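Local atomic coordinates of carbon monoxide dehydrogenase (Thermococcus sp. AM4, PDB entry 6T7J), a protein that catalyses the oxidation of carbon monoxide to carbon dioxide, most likely at a nickel-iron-sulfur cluster, here isolated without its nickel. Residues S15-V20 against K457-H462; K249-L254 against K408-A413; A319-M324 against G450-K455; V477-W482 against V523-I528. All coordinates share one frame; numbering follows the deposited sequence.

In the fold
Contacts 3 and 4 both supply ligands to the broken, nickel-free iron-sulfur cluster, and their centres lie about 15 Å apart; Cys451 comes from one and Cys481 from the other. Contact 1 forms a second shell behind contact 3, about 9 Å away between centres: Asn459 OD1 accepts from Asn452 ND2 (2.9 Å), and His462 NE2 meets Cys451 O (3.0 Å). His462 also packs against Trp482 of contact 4. Contact 2 is the most peripheral of the four, with its centre about 20 Å from the centre of the chain. It joins contact 1 through Asn253 ND2 and Lys18 O (3.1 Å), and contact 3 through Leu254 and Met324.

Contact 1: residues S15-V20 against K457-H462; sequences SATKGV and KHNYSH
Ser15 and His458 form a single backbone bridge, and on it sits an ST turn in which the Ser15 hydroxyl folds back on its own chain. OG accepts from Thr17 N at 3.0 Å in a nearly straight bond (169°) and from the Thr17 hydroxyl OG1 at 3.1 Å. Its third partner is His458 ND1, 3.1 Å from Ser15 OG, which it meets at the ring edge near the ring plane; either atom could be the donor. Serine suits this place because one small hydroxyl serves all three partners. It is held anti to the backbone N (chi1 159°), which turns it to the histidine. The other ring nitrogen, His458 NE2, has weak bonds to Asn452 OD1 and Ser321 OG, so both nitrogens of this buried ring have partners.

Across the bridge Ala16 N donates to His458 O at 2.8 Å, and His458 also pairs through its backbone with Val14, so the N-terminal segment runs beside the loop that leads into helix 460-471.

Asn459 takes the N-cap position of that helix without a side-chain capping bond. Its amide works elsewhere: OD1 accepts from Asn452 ND2, while ND2 lies over one face of the His458 ring, offset toward the rim, and touches Thr17 CG2 at 3.3 Å. Its backbone N is taken by Glu554 OE1. Alanine fits against the start of the helix, where a small methyl can come close: Ala16 CB lies 3.6 Å from Tyr460 CA and 4.0 Å from Tyr460 CB.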
loop_
_atom_site.group_PDB
_atom_site.type_symbol
_atom_site.label_atom_id
_atom_site.label_comp_id
_atom_site.label_asym_id
_atom_site.label_seq_id
_atom_site.Cartn_x
_atom_site.Cartn_y
_atom_site.Cartn_z
ATOM N N SER A 15 -34.196 5.364 0.327
ATOM C CA SER A 15 -33.667 4.987 -0.974
ATOM C C SER A 15 -34.545 5.550 -2.082
ATOM O O SER A 15 -35.672 5.997 -1.851
ATOM C CB SER A 15 -33.556 3.465 -1.104
ATOM O OG SER A 15 -33.511 3.072 -2.464
ATOM N N ALA A 16 -34.009 5.508 -3.300
ATOM C CA ALA A 16 -34.699 5.985 -4.488
ATOM C C ALA A 16 -35.091 4.864 -5.440
ATOM O O ALA A 16 -35.690 5.139 -6.485
ATOM C CB ALA A 16 -33.831 7.007 -5.229
ATOM N N THR A 17 -34.765 3.618 -5.118
ATOM C CA THR A 17 -35.155 2.470 -5.921
ATOM C C THR A 17 -36.227 1.678 -5.185
ATOM O O THR A 17 -36.117 1.440 -3.979
ATOM C CB THR A 17 -33.953 1.573 -6.233
ATOM O OG1 THR A 17 -33.236 1.292 -5.026
ATOM C CG2 THR A 17 -33.020 2.263 -7.215
ATOM N N LYS A 18 -37.265 1.281 -5.916
ATOM C CA LYS A 18 -38.397 0.598 -5.304
ATOM C C LYS A 18 -37.985 -0.782 -4.803
ATOM O O LYS A 18 -37.303 -1.534 -5.505
ATOM C CB LYS A 18 -39.545 0.482 -6.306
ATOM C CG LYS A 18 -40.040 1.811 -6.855
ATOM C CD LYS A 18 -40.692 2.649 -5.767
ATOM C CE LYS A 18 -40.953 4.071 -6.242
ATOM N NZ LYS A 18 -39.958 5.038 -5.696
ATOM N N GLY A 19 -38.397 -1.110 -3.580
ATOM C CA GLY A 19 -38.121 -2.393 -2.969
ATOM C C GLY A 19 -37.131 -2.345 -1.823
ATOM O O GLY A 19 -37.131 -3.260 -0.987
ATOM N N VAL A 20 -36.291 -1.311 -1.758
ATOM C CA VAL A 20 -35.283 -1.236 -0.704
ATOM C C VAL A 20 -35.942 -1.029 0.656
ATOM O O VAL A 20 -35.555 -1.653 1.653
ATOM C CB VAL A 20 -34.268 -0.121 -1.022
ATOM C CG1 VAL A 20 -33.332 0.106 0.155
ATOM C CG2 VAL A 20 -33.481 -0.466 -2.278
ATOM N N LYS A 457 -28.728 9.537 0.386
ATOM C CA LYS A 457 -29.901 8.755 0.014
ATOM C C LYS A 457 -29.555 7.770 -1.096
ATOM O O LYS A 457 -28.895 8.125 -2.078
ATOM C CB LYS A 457 -31.040 9.676 -0.423
ATOM C CG LYS A 457 -32.348 8.943 -0.672
ATOM C CD LYS A 457 -33.516 9.896 -0.822
ATOM C CE LYS A 457 -34.829 9.133 -0.904
ATOM N NZ LYS A 457 -36.012 10.038 -0.867
ATOM N N HIS A 458 -30.009 6.528 -0.935
ATOM C CA HIS A 458 -29.552 5.429 -1.780
ATOM C C HIS A 458 -30.016 5.616 -3.221
ATOM O O HIS A 458 -31.220 5.657 -3.500
ATOM C CB HIS A 458 -30.051 4.100 -1.221
ATOM C CG HIS A 458 -29.680 2.919 -2.062
ATOM N ND1 HIS A 458 -30.617 2.062 -2.597
ATOM C CD2 HIS A 458 -28.473 2.458 -2.468
ATOM C CE1 HIS A 458 -30.005 1.122 -3.294
ATOM N NE2 HIS A 458 -28.703 1.339 -3.231
ATOM N N ASN A 459 -29.047 5.734 -4.131
ATOM C CA ASN A 459 -29.262 5.870 -5.569
ATOM C C ASN A 459 -29.970 7.167 -5.942
ATOM O O ASN A 459 -30.210 7.415 -7.127
ATOM C CB ASN A 459 -30.046 4.676 -6.120
ATOM C CG ASN A 459 -29.209 3.414 -6.200
ATOM O OD1 ASN A 459 -27.980 3.471 -6.248
ATOM N ND2 ASN A 459 -29.874 2.266 -6.216
ATOM N N TYR A 460 -30.293 8.013 -4.958
ATOM C CA TYR A 460 -31.005 9.249 -5.271
ATOM C C TYR A 460 -30.140 10.201 -6.087
ATOM O O TYR A 460 -30.611 10.786 -7.069
ATOM C CB TYR A 460 -31.486 9.938 -3.994
ATOM C CG TYR A 460 -32.241 11.222 -4.267
ATOM C CD1 TYR A 460 -33.558 11.194 -4.707
ATOM C CD2 TYR A 460 -31.632 12.460 -4.104
ATOM C CE1 TYR A 460 -34.251 12.363 -4.969
ATOM C CE2 TYR A 460 -32.318 13.635 -4.363
ATOM C CZ TYR A 460 -33.626 13.579 -4.795
ATOM O OH TYR A 460 -34.312 14.741 -5.053
ATOM N N SER A 461 -28.876 10.376 -5.698
ATOM C CA SER A 461 -28.029 11.322 -6.417
ATOM C C SER A 461 -27.696 10.813 -7.815
ATOM O O SER A 461 -27.700 11.593 -8.773
ATOM C CB SER A 461 -26.761 11.613 -5.616
ATOM O OG SER A 461 -27.034 12.508 -4.550
ATOM N N HIS A 462 -27.431 9.512 -7.958
ATOM C CA HIS A 462 -27.214 8.928 -9.279
ATOM C C HIS A 462 -28.329 9.326 -10.244
ATOM O O HIS A 462 -28.093 9.982 -11.271
ATOM C CB HIS A 462 -27.132 7.401 -9.171
ATOM C CG HIS A 462 -25.880 6.894 -8.523
ATOM N ND1 HIS A 462 -24.623 7.333 -8.880
ATOM C CD2 HIS A 462 -25.695 5.973 -7.549
ATOM C CE1 HIS A 462 -23.717 6.707 -8.149
ATOM N NE2 HIS A 462 -24.342 5.878 -7.333
#

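Contact 2: residues K249-L254 against K408-A413; sequences KAEANL and KHKMEA
Lys249 and Glu412 reach each other by contrasting shapes: Glu412 keeps CG anti to its backbone N (chi1 -177°) and runs on extended, whereas Lys249 bends at chi3 (-59°), which swings CE round beside the Glu412 carboxylate. Lys249 NZ then meets Glu412 OE1 on its syn side at 2.5 Å, a salt bridge whose modelled shortness should not be pressed. A second pair forms on the same face of the two-stranded sheet. Glu251 turns at chi2 (-100°) so that its carboxylate lies over the lysine methylenes, Glu251 OE2 sitting 3.3 Å from Lys410 CD and making a weak salt bridge to Lys410 NZ at 3.4 Å.

Beneath these side chains the strands are antiparallel. Ala250 and Ala413 form a hydrogen-bonded pair with N to O distances of 2.9 Å in each direction; Ala252 and Met411 form the next, Ala252 N giving to Met411 O at 2.8 Å. Between them Glu251 faces Glu412 in a non-hydrogen-bonded pair. The other face carries Ala250, Ala252, Met411 and Ala413, and the small methyls of Ala252 and Ala413 let helix 480-489 pack close through Ala487.

Where the ladder ends, Asn253 lies side by side with His409, its CB 3.5 Å from His409 O, and its ND2 donates to Lys18 O. Two like-charged glutamates thus share one face, and each is paired with a lysine of the other segment, Glu251 only weakly, an arrangement that should offset their mutual repulsion on the more exposed side of this small sheet.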
loop_
_atom_site.group_PDB
_atom_site.type_symbol
_atom_site.label_atom_id
_atom_site.label_comp_id
_atom_site.label_asym_id
_atom_site.label_seq_id
_atom_site.Cartn_x
_atom_site.Cartn_y
_atom_site.Cartn_z
ATOM N N LYS A 249 -30.718 -5.966 -24.377
ATOM C CA LYS A 249 -31.715 -5.604 -23.381
ATOM C C LYS A 249 -31.782 -6.671 -22.298
ATOM O O LYS A 249 -31.571 -7.860 -22.559
ATOM C CB LYS A 249 -33.097 -5.421 -24.018
ATOM C CG LYS A 249 -33.123 -4.395 -25.138
ATOM C CD LYS A 249 -34.527 -3.880 -25.384
ATOM C CE LYS A 249 -35.477 -5.013 -25.744
ATOM N NZ LYS A 249 -36.903 -4.580 -25.666
ATOM N N ALA A 250 -32.077 -6.236 -21.078
ATOM C CA ALA A 250 -32.197 -7.149 -19.947
ATOM C C ALA A 250 -33.020 -6.468 -18.860
ATOM O O ALA A 250 -33.558 -5.373 -19.056
ATOM C CB ALA A 250 -30.817 -7.581 -19.442
ATOM N N GLU A 251 -33.119 -7.123 -17.706
ATOM C CA GLU A 251 -33.943 -6.667 -16.600
ATOM C C GLU A 251 -33.075 -6.242 -15.423
ATOM O O GLU A 251 -31.930 -6.677 -15.269
ATOM C CB GLU A 251 -34.921 -7.762 -16.164
ATOM C CG GLU A 251 -35.788 -8.292 -17.288
ATOM C CD GLU A 251 -37.175 -7.682 -17.288
ATOM O OE1 GLU A 251 -37.281 -6.439 -17.198
ATOM O OE2 GLU A 251 -38.161 -8.446 -17.373
ATOM N N ALA A 252 -33.649 -5.384 -14.584
ATOM C CA ALA A 252 -32.947 -4.772 -13.469
ATOM C C ALA A 252 -33.870 -4.703 -12.263
ATOM O O ALA A 252 -35.099 -4.750 -12.388
ATOM C CB ALA A 252 -32.436 -3.367 -13.822
ATOM N N ASN A 253 -33.232 -4.572 -11.093
ATOM C CA ASN A 253 -33.825 -4.530 -9.757
ATOM C C ASN A 253 -34.175 -5.927 -9.259
ATOM O O ASN A 253 -34.104 -6.903 -10.013
ATOM C CB ASN A 253 -35.054 -3.619 -9.700
ATOM C CG ASN A 253 -35.250 -3.000 -8.331
ATOM O OD1 ASN A 253 -34.680 -3.465 -7.343
ATOM N ND2 ASN A 253 -36.057 -1.946 -8.263
ATOM N N LEU A 254 -34.548 -6.026 -7.982
ATOM C CA LEU A 254 -34.689 -7.308 -7.304
ATOM C C LEU A 254 -35.891 -8.117 -7.773
ATOM O O LEU A 254 -36.058 -9.253 -7.314
ATOM C CB LEU A 254 -34.765 -7.083 -5.794
ATOM C CG LEU A 254 -33.415 -6.754 -5.154
ATOM C CD1 LEU A 254 -33.581 -6.359 -3.702
ATOM C CD2 LEU A 254 -32.462 -7.933 -5.285
ATOM N N LYS A 408 -41.826 -6.904 -6.353
ATOM C CA LYS A 408 -42.262 -7.011 -7.747
ATOM C C LYS A 408 -41.418 -6.158 -8.678
ATOM O O LYS A 408 -41.264 -6.489 -9.859
ATOM C CB LYS A 408 -43.733 -6.594 -7.863
ATOM C CG LYS A 408 -44.564 -7.342 -8.916
ATOM C CD LYS A 408 -44.153 -6.999 -10.348
ATOM C CE LYS A 408 -44.992 -7.717 -11.390
ATOM N NZ LYS A 408 -44.644 -7.264 -12.768
ATOM N N HIS A 409 -40.862 -5.070 -8.165
ATOM C CA HIS A 409 -40.321 -4.016 -9.008
ATOM C C HIS A 409 -39.195 -4.526 -9.896
ATOM O O HIS A 409 -38.189 -5.056 -9.412
ATOM C CB HIS A 409 -39.858 -2.866 -8.126
ATOM C CG HIS A 409 -40.929 -2.369 -7.207
ATOM N ND1 HIS A 409 -41.941 -1.539 -7.633
ATOM C CD2 HIS A 409 -41.160 -2.604 -5.894
ATOM C CE1 HIS A 409 -42.743 -1.271 -6.617
ATOM N NE2 HIS A 409 -42.291 -1.905 -5.552
ATOM N N LYS A 410 -39.390 -4.368 -11.200
ATOM C CA LYS A 410 -38.486 -4.842 -12.231
ATOM C C LYS A 410 -38.482 -3.799 -13.338
ATOM O O LYS A 410 -39.502 -3.157 -13.598
ATOM C CB LYS A 410 -38.935 -6.218 -12.750
ATOM C CG LYS A 410 -38.140 -6.784 -13.908
ATOM C CD LYS A 410 -38.456 -8.265 -14.106
ATOM C CE LYS A 410 -39.960 -8.526 -14.098
ATOM N NZ LYS A 410 -40.344 -9.631 -15.023
ATOM N N MET A 411 -37.331 -3.607 -13.974
ATOM C CA MET A 411 -37.232 -2.556 -14.978
ATOM C C MET A 411 -36.444 -3.053 -16.178
ATOM O O MET A 411 -35.497 -3.821 -16.025
ATOM C CB MET A 411 -36.570 -1.302 -14.395
ATOM C CG MET A 411 -36.463 -0.142 -15.368
ATOM S SD MET A 411 -38.032 0.291 -16.139
ATOM C CE MET A 411 -38.835 1.198 -14.818
ATOM N N GLU A 412 -36.829 -2.616 -17.371
ATOM C CA GLU A 412 -36.078 -2.965 -18.566
ATOM C C GLU A 412 -34.932 -1.983 -18.764
ATOM O O GLU A 412 -35.059 -0.791 -18.468
ATOM C CB GLU A 412 -36.976 -2.977 -19.802
ATOM C CG GLU A 412 -36.249 -3.408 -21.061
ATOM C CD GLU A 412 -37.193 -3.769 -22.178
ATOM O OE1 GLU A 412 -36.836 -3.546 -23.352
ATOM O OE2 GLU A 412 -38.295 -4.272 -21.882
ATOM N N ALA A 413 -33.808 -2.492 -19.263
ATOM C CA ALA A 413 -32.628 -1.672 -19.473
ATOM C C ALA A 413 -31.897 -2.140 -20.720
ATOM O O ALA A 413 -31.710 -3.343 -20.923
ATOM C CB ALA A 413 -31.695 -1.734 -18.260
#

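Contact 3: residues A319-M324 against G450-K455; sequences AGSFLM and GCNNPK. With MSK (Broken Fe4S4 cluster), chain F.
Phe322 and Asn452 pass each other with their side chains pointing opposite ways beside cluster C, the iron-sulfur site of this enzyme in its broken, nickel-free state. Phe322, Gly450 and Cys451 form its first shell here. Cys451 SG binds the iron FE3 at 2.4 Å, Gly450 O approaches the sulfide S5 to 3.2 Å, and Phe322 CB packs 3.6 Å from the sulfide S4. Glycine suits position 450 because its positive phi would press a beta carbon against the preceding carbonyl.

The next shell is polar. Ser321 OG donates to Asn452 OD1 at 2.5 Å, in the carbonyl plane. The hydroxyl reaches it because chi1 of 63° sets it between the backbone N and the carbonyl carbon. The amide is held as well by His458 and Asn459. An asparagine is apt here, since it offers both an acceptor and a donor inside a buried region.

Farther out, Leu323 CG lies 3.7 Å from Asn452 CB. Leu323 crosses Pro454 at about a right angle, CD1 lying 3.6 Å from Pro454 CD, with Trp36 covering both. An Asx turn in which Asn453 OD1 accepts from Lys455 N (3.0 Å) folds the chain around Pro454, and Met60 of the second subunit packs on Phe322 and Pro454. The residue after the iron-binding Cys451 thus has both ends of its amide bonded, consistent with a well-ordered ligand loop at this nickel-free cluster.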
loop_
_atom_site.group_PDB
_atom_site.type_symbol
_atom_site.label_atom_id
_atom_site.label_comp_id
_atom_site.label_asym_id
_atom_site.label_seq_id
_atom_site.Cartn_x
_atom_site.Cartn_y
_atom_site.Cartn_z
ATOM N N ALA A 319 -29.535 -7.651 -10.267
ATOM C CA ALA A 319 -30.498 -7.621 -9.174
ATOM C C ALA A 319 -30.402 -6.363 -8.319
ATOM O O ALA A 319 -31.399 -5.970 -7.702
ATOM C CB ALA A 319 -30.322 -8.855 -8.285
ATOM N N GLY A 320 -29.239 -5.729 -8.258
ATOM C CA GLY A 320 -29.098 -4.538 -7.446
ATOM C C GLY A 320 -27.650 -4.112 -7.349
ATOM O O GLY A 320 -26.741 -4.772 -7.863
ATOM N N SER A 321 -27.457 -2.987 -6.670
ATOM C CA SER A 321 -26.151 -2.370 -6.527
ATOM C C SER A 321 -25.556 -2.709 -5.157
ATOM O O SER A 321 -26.031 -3.616 -4.463
ATOM C CB SER A 321 -26.277 -0.858 -6.753
ATOM O OG SER A 321 -27.104 -0.265 -5.767
ATOM N N PHE A 322 -24.521 -1.967 -4.763
ATOM C CA PHE A 322 -23.736 -2.216 -3.559
ATOM C C PHE A 322 -24.611 -2.418 -2.328
ATOM O O PHE A 322 -24.748 -3.543 -1.833
ATOM C CB PHE A 322 -22.761 -1.056 -3.344
ATOM C CG PHE A 322 -21.895 -1.201 -2.128
ATOM C CD1 PHE A 322 -21.099 -2.320 -1.955
ATOM C CD2 PHE A 322 -21.868 -0.209 -1.163
ATOM C CE1 PHE A 322 -20.301 -2.452 -0.834
ATOM C CE2 PHE A 322 -21.071 -0.332 -0.045
ATOM C CZ PHE A 322 -20.288 -1.457 0.121
ATOM N N LEU A 323 -25.242 -1.342 -1.857
ATOM C CA LEU A 323 -25.996 -1.358 -0.609
ATOM C C LEU A 323 -27.184 -2.312 -0.634
ATOM O O LEU A 323 -27.879 -2.467 0.374
ATOM C CB LEU A 323 -26.478 0.054 -0.273
ATOM C CG LEU A 323 -25.399 0.943 0.340
ATOM C CD1 LEU A 323 -25.920 2.352 0.552
ATOM C CD2 LEU A 323 -24.905 0.341 1.644
ATOM N N MET A 324 -27.429 -2.960 -1.771
ATOM C CA MET A 324 -28.536 -3.895 -1.883
ATOM C C MET A 324 -28.124 -5.349 -1.691
ATOM O O MET A 324 -29.008 -6.208 -1.577
ATOM C CB MET A 324 -29.229 -3.731 -3.242
ATOM C CG MET A 324 -29.832 -2.347 -3.447
ATOM S SD MET A 324 -30.464 -2.072 -5.112
ATOM C CE MET A 324 -31.962 -3.053 -5.069
ATOM N N GLY A 450 -19.287 5.189 -9.783
ATOM C CA GLY A 450 -19.063 5.182 -8.353
ATOM C C GLY A 450 -19.939 4.184 -7.624
ATOM O O GLY A 450 -20.701 3.417 -8.219
ATOM N N CYS A 451 -19.841 4.237 -6.301
ATOM C CA CYS A 451 -20.365 3.258 -5.369
ATOM C C CYS A 451 -21.738 3.681 -4.842
ATOM O O CYS A 451 -22.405 4.548 -5.419
ATOM C CB CYS A 451 -19.351 3.088 -4.235
ATOM S SG CYS A 451 -17.635 3.161 -4.780
ATOM N N ASN A 452 -22.169 3.052 -3.751
ATOM C CA ASN A 452 -23.257 3.527 -2.915
ATOM C C ASN A 452 -22.704 3.809 -1.525
ATOM O O ASN A 452 -21.770 3.144 -1.066
ATOM C CB ASN A 452 -24.398 2.507 -2.817
ATOM C CG ASN A 452 -25.240 2.449 -4.073
ATOM O OD1 ASN A 452 -25.620 1.371 -4.524
ATOM N ND2 ASN A 452 -25.542 3.608 -4.643
ATOM N N ASN A 453 -23.281 4.802 -0.866
ATOM C CA ASN A 453 -22.869 5.188 0.476
ATOM C C ASN A 453 -24.111 5.527 1.288
ATOM O O ASN A 453 -24.841 6.462 0.935
ATOM C CB ASN A 453 -21.907 6.377 0.420
ATOM C CG ASN A 453 -21.176 6.609 1.732
ATOM O OD1 ASN A 453 -21.752 6.481 2.813
ATOM N ND2 ASN A 453 -19.900 6.967 1.639
ATOM N N PRO A 454 -24.389 4.800 2.376
ATOM C CA PRO A 454 -25.609 5.070 3.154
ATOM C C PRO A 454 -25.625 6.432 3.833
ATOM O O PRO A 454 -26.635 6.778 4.457
ATOM C CB PRO A 454 -25.623 3.933 4.189
ATOM C CG PRO A 454 -24.199 3.503 4.302
ATOM C CD PRO A 454 -23.589 3.706 2.949
ATOM N N LYS A 455 -24.547 7.213 3.737
ATOM C CA LYS A 455 -24.576 8.576 4.256
ATOM C C LYS A 455 -25.448 9.480 3.398
ATOM O O LYS A 455 -25.993 10.471 3.898
ATOM C CB LYS A 455 -23.155 9.135 4.347
ATOM C CG LYS A 455 -22.269 8.392 5.326
ATOM C CD LYS A 455 -20.862 8.945 5.330
ATOM C CE LYS A 455 -20.011 8.256 6.381
ATOM N NZ LYS A 455 -18.902 9.132 6.853
HETATM S S1 MSK F . -18.867 -2.481 -7.159
HETATM S S3 MSK F . -16.564 -0.008 -6.357
HETATM S S4 MSK F . -19.530 -0.158 -4.638
HETATM S S5 MSK F . -19.284 0.560 -8.006
HETATM FE FE1 MSK F . -17.226 -2.309 -8.704
HETATM FE FE2 MSK F . -20.260 -0.695 -6.626
HETATM FE FE3 MSK F . -18.393 1.183 -5.922
HETATM FE FE4 MSK F . -17.957 -1.431 -5.363
#

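Contact 4: residues V477-W482 against V523-I528; sequences VGTGCW and VDCSRI. With MSK (Broken Fe4S4 cluster), chain F.
Thr479 and Cys525 mark the closest passage of the two backbones, with CA atoms 6.3 Å apart. The first chain leaves strand 474-478 almost fully extended at Gly478, where a beta carbon would strike the Trp482 ring. It then turns at Gly480 with a positive phi of 70°, and at that point a beta carbon would also be crowded by a cluster sulfide. The second chain enters helix 525-538: Val523 O accepts from Ser526 N at 3.0 Å and from Ser526 OG at 2.7 Å, so one carbonyl is gripped twice at the helix start.

The reliable contacts across the interface are mainly apolar. Val477 and Ile528 pass with their ends directed oppositely, CG2 of the valine 4.1 Å from CG1 of the isoleucine. Thr479 CG2 meets Ile528 CD1 at 4.1 Å and Cys525 SG at 3.8 Å. The beta-branched Val477 and Thr479 each present a methyl to Ile528; Phe567 covers Ile528 and Cys525 from helix 558-569.

At the start of the helix, Arg527 NH2 makes a salt bridge to Asp524 OD2 at 3.0 Å, approaching from above the carboxylate plane. Asp524 OD1 bonds Thr235 OG1, and Arg527 NH1 pairs with Asp239, tying the segment to helix 212-242.

Just past the turn, Cys481 SG binds the iron FE2 at 2.4 Å. A cysteine ligand at the N-terminal end of the helix that follows a parallel strand, with a further helix packed on the sheet, is typical of the Rossmann-like alpha/beta architecture of this enzyme's cluster site.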
loop_
_atom_site.group_PDB
_atom_site.type_symbol
_atom_site.label_atom_id
_atom_site.label_comp_id
_atom_site.label_asym_id
_atom_site.label_seq_id
_atom_site.Cartn_x
_atom_site.Cartn_y
_atom_site.Cartn_z
ATOM N N VAL A 477 -23.310 9.038 -19.948
ATOM C CA VAL A 477 -22.791 7.680 -19.967
ATOM C C VAL A 477 -22.308 7.371 -18.560
ATOM O O VAL A 477 -22.150 8.270 -17.732
ATOM C CB VAL A 477 -21.656 7.480 -20.993
ATOM C CG1 VAL A 477 -22.051 8.052 -22.344
ATOM C CG2 VAL A 477 -20.370 8.110 -20.492
ATOM N N GLY A 478 -22.090 6.096 -18.272
ATOM C CA GLY A 478 -21.594 5.781 -16.942
ATOM C C GLY A 478 -21.398 4.301 -16.713
ATOM O O GLY A 478 -21.812 3.455 -17.515
ATOM N N THR A 479 -20.773 4.006 -15.573
ATOM C CA THR A 479 -20.399 2.643 -15.207
ATOM C C THR A 479 -20.828 2.329 -13.779
ATOM O O THR A 479 -21.270 3.200 -13.024
ATOM C CB THR A 479 -18.886 2.401 -15.328
ATOM O OG1 THR A 479 -18.225 2.916 -14.164
ATOM C CG2 THR A 479 -18.313 3.063 -16.577
ATOM N N GLY A 480 -20.693 1.049 -13.426
ATOM C CA GLY A 480 -20.774 0.589 -12.053
ATOM C C GLY A 480 -22.163 0.666 -11.441
ATOM O O GLY A 480 -23.198 0.483 -12.102
ATOM N N CYS A 481 -22.180 0.931 -10.133
ATOM C CA CYS A 481 -23.446 0.975 -9.421
ATOM C C CYS A 481 -24.290 2.173 -9.835
ATOM O O CYS A 481 -25.515 2.124 -9.684
ATOM C CB CYS A 481 -23.204 0.962 -7.909
ATOM S SG CYS A 481 -22.521 -0.609 -7.281
ATOM N N TRP A 482 -23.684 3.229 -10.391
ATOM C CA TRP A 482 -24.509 4.236 -11.053
ATOM C C TRP A 482 -25.299 3.616 -12.186
ATOM O O TRP A 482 -26.480 3.933 -12.375
ATOM C CB TRP A 482 -23.686 5.398 -11.613
ATOM C CG TRP A 482 -24.589 6.282 -12.464
ATOM C CD1 TRP A 482 -25.368 7.313 -12.025
ATOM C CD2 TRP A 482 -24.860 6.154 -13.873
ATOM N NE1 TRP A 482 -26.076 7.855 -13.069
ATOM C CE2 TRP A 482 -25.788 7.158 -14.212
ATOM C CE3 TRP A 482 -24.400 5.298 -14.877
ATOM C CZ2 TRP A 482 -26.261 7.328 -15.510
ATOM C CZ3 TRP A 482 -24.875 5.467 -16.165
ATOM C CH2 TRP A 482 -25.791 6.477 -16.472
ATOM N N VAL A 523 -13.896 -1.115 -13.876
ATOM C CA VAL A 523 -12.721 -1.071 -14.740
ATOM C C VAL A 523 -13.096 -0.529 -16.112
ATOM O O VAL A 523 -12.268 0.091 -16.795
ATOM C CB VAL A 523 -12.060 -2.459 -14.834
ATOM C CG1 VAL A 523 -11.366 -2.807 -13.519
ATOM C CG2 VAL A 523 -13.084 -3.518 -15.207
ATOM N N ASP A 524 -14.350 -0.717 -16.525
ATOM C CA ASP A 524 -14.810 -0.206 -17.809
ATOM C C ASP A 524 -14.938 1.308 -17.836
ATOM O O ASP A 524 -15.321 1.854 -18.878
ATOM C CB ASP A 524 -16.144 -0.849 -18.187
ATOM C CG ASP A 524 -15.975 -2.252 -18.726
ATOM O OD1 ASP A 524 -14.824 -2.736 -18.762
ATOM O OD2 ASP A 524 -16.990 -2.871 -19.112
ATOM N N CYS A 525 -14.640 2.003 -16.734
ATOM C CA CYS A 525 -14.416 3.440 -16.840
ATOM C C CYS A 525 -13.289 3.738 -17.815
ATOM O O CYS A 525 -13.251 4.828 -18.400
ATOM C CB CYS A 525 -14.100 4.046 -15.474
ATOM S SG CYS A 525 -15.409 3.907 -14.254
ATOM N N SER A 526 -12.366 2.784 -18.005
ATOM C CA SER A 526 -11.354 2.936 -19.047
ATOM C C SER A 526 -12.003 3.222 -20.397
ATOM O O SER A 526 -11.492 4.032 -21.180
ATOM C CB SER A 526 -10.475 1.684 -19.120
ATOM O OG SER A 526 -11.252 0.511 -19.302
ATOM N N ARG A 527 -13.146 2.583 -20.671
ATOM C CA ARG A 527 -13.898 2.869 -21.892
ATOM C C ARG A 527 -14.164 4.361 -22.031
ATOM O O ARG A 527 -13.942 4.951 -23.096
ATOM C CB ARG A 527 -15.220 2.099 -21.895
ATOM C CG ARG A 527 -15.087 0.590 -21.915
ATOM C CD ARG A 527 -16.376 -0.045 -22.415
ATOM N NE ARG A 527 -16.583 -1.387 -21.881
ATOM C CZ ARG A 527 -16.143 -2.497 -22.462
ATOM N NH1 ARG A 527 -15.466 -2.426 -23.602
ATOM N NH2 ARG A 527 -16.377 -3.676 -21.903
ATOM N N ILE A 528 -14.642 4.988 -20.952
ATOM C CA ILE A 528 -14.861 6.432 -20.950
ATOM C C ILE A 528 -13.598 7.151 -21.406
ATOM O O ILE A 528 -13.630 7.988 -22.318
ATOM C CB ILE A 528 -15.315 6.901 -19.556
ATOM C CG1 ILE A 528 -16.788 6.546 -19.331
ATOM C CG2 ILE A 528 -15.091 8.392 -19.388
ATOM C CD1 ILE A 528 -17.275 6.802 -17.921
HETATM S S1 MSK F . -18.867 -2.481 -7.159
HETATM S S3 MSK F . -16.564 -0.008 -6.357
HETATM S S4 MSK F . -19.530 -0.158 -4.638
HETATM S S5 MSK F . -19.284 0.560 -8.006
HETATM FE FE1 MSK F . -17.226 -2.309 -8.704
HETATM FE FE2 MSK F . -20.260 -0.695 -6.626
HETATM FE FE3 MSK F . -18.393 1.183 -5.922
HETATM FE FE4 MSK F . -17.957 -1.431 -5.363
#